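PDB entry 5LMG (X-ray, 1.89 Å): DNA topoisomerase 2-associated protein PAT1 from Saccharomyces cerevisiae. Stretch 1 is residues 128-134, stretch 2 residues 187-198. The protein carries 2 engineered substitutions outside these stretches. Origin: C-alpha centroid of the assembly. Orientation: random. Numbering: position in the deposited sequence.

Stretch 1 (128-134) IFNELSH
Stretch 2, residues 187-198: QLIRNNNVSFLT

A single asparagine side chain, Asn192, fastens two helix ends together by using both halves of its amide at once. Asn192 ND2 donates to Phe129 O across the contact (3.0 Å, 152°) and to Leu188 O within its own stretch (3.0 Å, 164°), while Asn192 OD1 accepts from Ser133 OG at 2.7 Å and, more weakly, from Ser133 N at 3.0 Å (129°). The principle is general: where helices stop, backbone groups lack their helical partners, and an amide, donor and acceptor in one planar group, can serve several of them.

The backbone prepares this arrangement. Stretch 1 is helical through Asn130; Glu131 leaves helical phi/psi at -115/26, and its O accepts from His134 N at 2.9 Å. Stretch 2 enters as a helix, passes Asn191 at -105/1, and becomes extended at Asn192 (-141/155) and Asn193 (-80/104) before a second helix starts at Val194. In register, Phe129 CA lies 5.2 Å from Leu188 CA, Asn130 CA 5.4 Å from Gln187 CA, and Ser133 CA 6.2 Å from Asn192 CA. Asn192 takes chi1 m (-58°) with chi2 near -80°, its CA-to-CB bond directed toward stretch 1; the CA-to-CB bond of Ser133, also m, is directed toward stretch 2.

Ser133 OG additionally accepts from a water at 2.7 Å, and that water accepts from Asn193 N at 2.9 Å. A small hydroxyl suits this place, since it reaches amide and water together. Asn193, chi1 t, turns its end away from stretch 1 and caps the second helix: Phe196 N donates to Asn193 OD1 at 3.0 Å.

Beside the polar clasp, Phe129, Leu132, Leu188 and Leu197 are buried, and their hydrocarbon side chains suit the place because they pack together with no polar group of their own to satisfy. Phe129 (m, chi2 -72°) presents its ring edge to Leu188, with Phe129 CD1 3.6 Å from Leu188 CD1. Leu132 (t, p) places CD2 3.9 Å from Leu188 CD1 and likewise 3.9 Å from Leu197 CD1, so one branched side chain bridges residues of both helices in stretch 2. Leu188 is t with chi2 at 123°, Leu197 m, t. Phe196 (t, chi2 71°), partly exposed, sets its ring edge by the serine, Phe196 CD2 lying 4.3 Å from Ser133 OG.

At the more exposed margin, the CA-to-CB bond of Asn130 (chi1 t) points sideways, but the end of the side chain comes nearer to Gln187 (m, m) and Asn191 (m). Asn191 ND2 donates to Gln187 O at 2.8 Å, tying this side chain back to the backbone one turn earlier. Altogether the stretches bury 470 Å², both sides summed.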

# COMPACT_ATOMS: atom_id res chain seq x y z
N ILE A 128 -3.83 -1.29 -14.67
CA ILE A 128 -3.98 -1.61 -13.24
C ILE A 128 -4.66 -0.45 -12.49
O ILE A 128 -5.67 -0.68 -11.83
CB ILE A 128 -2.62 -2.03 -12.58
CG1 ILE A 128 -2.11 -3.39 -13.15
CG2 ILE A 128 -2.73 -2.07 -11.04
CD1 ILE A 128 -0.66 -3.78 -12.75
N PHE A 129 -4.15 0.79 -12.65
CA PHE A 129 -4.72 1.97 -11.98
C PHE A 129 -6.12 2.35 -12.51
O PHE A 129 -6.96 2.77 -11.71
CB PHE A 129 -3.75 3.16 -12.01
CG PHE A 129 -2.60 3.00 -11.04
CD1 PHE A 129 -2.81 3.13 -9.67
CD2 PHE A 129 -1.32 2.71 -11.49
CE1 PHE A 129 -1.76 2.95 -8.77
CE2 PHE A 129 -0.27 2.54 -10.59
CZ PHE A 129 -0.49 2.66 -9.24
N ASN A 130 -6.39 2.15 -13.81
CA ASN A 130 -7.68 2.45 -14.45
C ASN A 130 -8.79 1.52 -13.96
O ASN A 130 -9.94 1.95 -13.82
CB ASN A 130 -7.55 2.34 -15.98
CG ASN A 130 -8.76 2.80 -16.75
OD1 ASN A 130 -9.09 3.99 -16.79
ND2 ASN A 130 -9.45 1.87 -17.39
N GLU A 131 -8.46 0.24 -13.71
CA GLU A 131 -9.42 -0.79 -13.28
C GLU A 131 -9.12 -1.30 -11.86
O GLU A 131 -9.50 -2.42 -11.53
CB GLU A 131 -9.40 -1.96 -14.29
CG GLU A 131 -9.75 -1.57 -15.72
CD GLU A 131 -11.06 -2.15 -16.22
OE1 GLU A 131 -11.02 -3.13 -16.99
OE2 GLU A 131 -12.13 -1.61 -15.84
N LEU A 132 -8.47 -0.47 -11.01
CA LEU A 132 -8.07 -0.84 -9.65
C LEU A 132 -9.22 -1.34 -8.76
O LEU A 132 -9.02 -2.27 -7.99
CB LEU A 132 -7.28 0.29 -8.98
CG LEU A 132 -6.29 -0.13 -7.87
CD1 LEU A 132 -5.36 -1.27 -8.32
CD2 LEU A 132 -5.47 1.06 -7.40
N SER A 133 -10.43 -0.77 -8.91
CA SER A 133 -11.60 -1.18 -8.13
C SER A 133 -12.16 -2.55 -8.58
O SER A 133 -12.85 -3.20 -7.80
CB SER A 133 -12.68 -0.10 -8.15
OG SER A 133 -12.20 1.07 -7.50
N HIS A 134 -11.82 -2.98 -9.81
CA HIS A 134 -12.22 -4.27 -10.39
C HIS A 134 -11.18 -5.37 -10.11
O HIS A 134 -11.38 -6.53 -10.49
CB HIS A 134 -12.44 -4.13 -11.92
CG HIS A 134 -13.54 -3.19 -12.32
ND1 HIS A 134 -14.25 -2.44 -11.39
CD2 HIS A 134 -14.01 -2.89 -13.56
CE1 HIS A 134 -15.12 -1.72 -12.08
NE2 HIS A 134 -15.02 -1.97 -13.39
N GLN A 187 -5.32 8.75 -13.43
CA GLN A 187 -5.99 7.48 -13.75
C GLN A 187 -6.66 6.91 -12.49
O GLN A 187 -7.81 6.48 -12.55
CB GLN A 187 -5.00 6.44 -14.33
CG GLN A 187 -4.60 6.65 -15.79
CD GLN A 187 -5.68 6.35 -16.80
OE1 GLN A 187 -6.45 5.39 -16.67
NE2 GLN A 187 -5.72 7.13 -17.87
N LEU A 188 -5.96 6.96 -11.35
CA LEU A 188 -6.44 6.48 -10.06
C LEU A 188 -7.65 7.28 -9.54
O LEU A 188 -8.69 6.70 -9.23
CB LEU A 188 -5.28 6.48 -9.04
CG LEU A 188 -5.62 6.05 -7.62
CD1 LEU A 188 -4.76 4.91 -7.19
CD2 LEU A 188 -5.45 7.22 -6.67
N ILE A 189 -7.51 8.62 -9.47
CA ILE A 189 -8.51 9.55 -8.94
C ILE A 189 -9.80 9.61 -9.79
O ILE A 189 -10.90 9.67 -9.23
CB ILE A 189 -7.83 10.95 -8.75
CG1 ILE A 189 -6.68 10.87 -7.71
CG2 ILE A 189 -8.81 12.04 -8.35
CD1 ILE A 189 -5.56 11.99 -7.91
N ARG A 190 -9.67 9.57 -11.13
CA ARG A 190 -10.81 9.68 -12.05
C ARG A 190 -11.63 8.41 -12.26
O ARG A 190 -12.82 8.50 -12.57
CB ARG A 190 -10.35 10.22 -13.42
CG ARG A 190 -9.88 11.65 -13.36
CD ARG A 190 -9.36 12.11 -14.70
NE ARG A 190 -9.10 13.54 -14.70
CZ ARG A 190 -8.32 14.16 -15.58
NH1 ARG A 190 -7.71 13.48 -16.55
NH2 ARG A 190 -8.14 15.48 -15.51
N ASN A 191 -11.01 7.24 -12.13
CA ASN A 191 -11.68 5.96 -12.41
C ASN A 191 -12.07 5.14 -11.18
O ASN A 191 -12.61 4.04 -11.33
CB ASN A 191 -10.80 5.13 -13.36
CG ASN A 191 -10.58 5.83 -14.68
OD1 ASN A 191 -11.47 5.88 -15.53
ND2 ASN A 191 -9.43 6.46 -14.83
N ASN A 192 -11.80 5.67 -9.98
CA ASN A 192 -12.07 4.95 -8.74
C ASN A 192 -12.59 5.85 -7.64
O ASN A 192 -12.26 7.03 -7.60
CB ASN A 192 -10.76 4.32 -8.22
CG ASN A 192 -10.10 3.36 -9.17
OD1 ASN A 192 -10.49 2.20 -9.28
ND2 ASN A 192 -9.07 3.83 -9.87
N ASN A 193 -13.34 5.23 -6.70
CA ASN A 193 -13.75 5.87 -5.46
C ASN A 193 -12.46 5.71 -4.63
O ASN A 193 -12.13 4.59 -4.22
CB ASN A 193 -14.92 5.11 -4.80
CG ASN A 193 -15.40 5.69 -3.49
OD1 ASN A 193 -14.63 5.95 -2.56
ND2 ASN A 193 -16.69 5.89 -3.40
N VAL A 194 -11.70 6.81 -4.48
CA VAL A 194 -10.41 6.86 -3.79
C VAL A 194 -10.54 6.41 -2.32
O VAL A 194 -9.72 5.61 -1.86
CB VAL A 194 -9.68 8.23 -3.95
CG1 VAL A 194 -8.27 8.19 -3.36
CG2 VAL A 194 -9.61 8.66 -5.41
N SER A 195 -11.60 6.87 -1.61
CA SER A 195 -11.84 6.47 -0.22
C SER A 195 -11.99 4.93 -0.08
O SER A 195 -11.46 4.37 0.87
CB SER A 195 -13.05 7.19 0.36
OG SER A 195 -13.26 6.78 1.69
N PHE A 196 -12.69 4.26 -1.04
CA PHE A 196 -12.79 2.81 -1.03
C PHE A 196 -11.39 2.18 -1.16
O PHE A 196 -11.08 1.26 -0.40
CB PHE A 196 -13.74 2.25 -2.13
CG PHE A 196 -13.65 0.74 -2.26
CD1 PHE A 196 -14.16 -0.10 -1.28
CD2 PHE A 196 -12.99 0.16 -3.35
CE1 PHE A 196 -14.03 -1.50 -1.38
CE2 PHE A 196 -12.88 -1.24 -3.46
CZ PHE A 196 -13.40 -2.06 -2.47
N LEU A 197 -10.52 2.71 -2.06
CA LEU A 197 -9.15 2.21 -2.27
C LEU A 197 -8.30 2.26 -0.99
O LEU A 197 -7.48 1.35 -0.75
CB LEU A 197 -8.42 2.94 -3.41
CG LEU A 197 -8.97 2.78 -4.84
CD1 LEU A 197 -8.04 3.47 -5.83
CD2 LEU A 197 -9.16 1.29 -5.23
N THR A 198 -8.53 3.28 -0.14
CA THR A 198 -7.82 3.46 1.13
C THR A 198 -8.27 2.48 2.25
O THR A 198 -7.60 2.41 3.27
CB THR A 198 -7.88 4.91 1.60
OG1 THR A 198 -9.20 5.22 2.04
CG2 THR A 198 -7.35 5.90 0.55
O HOH W 1 -14.39 2.50 -6.85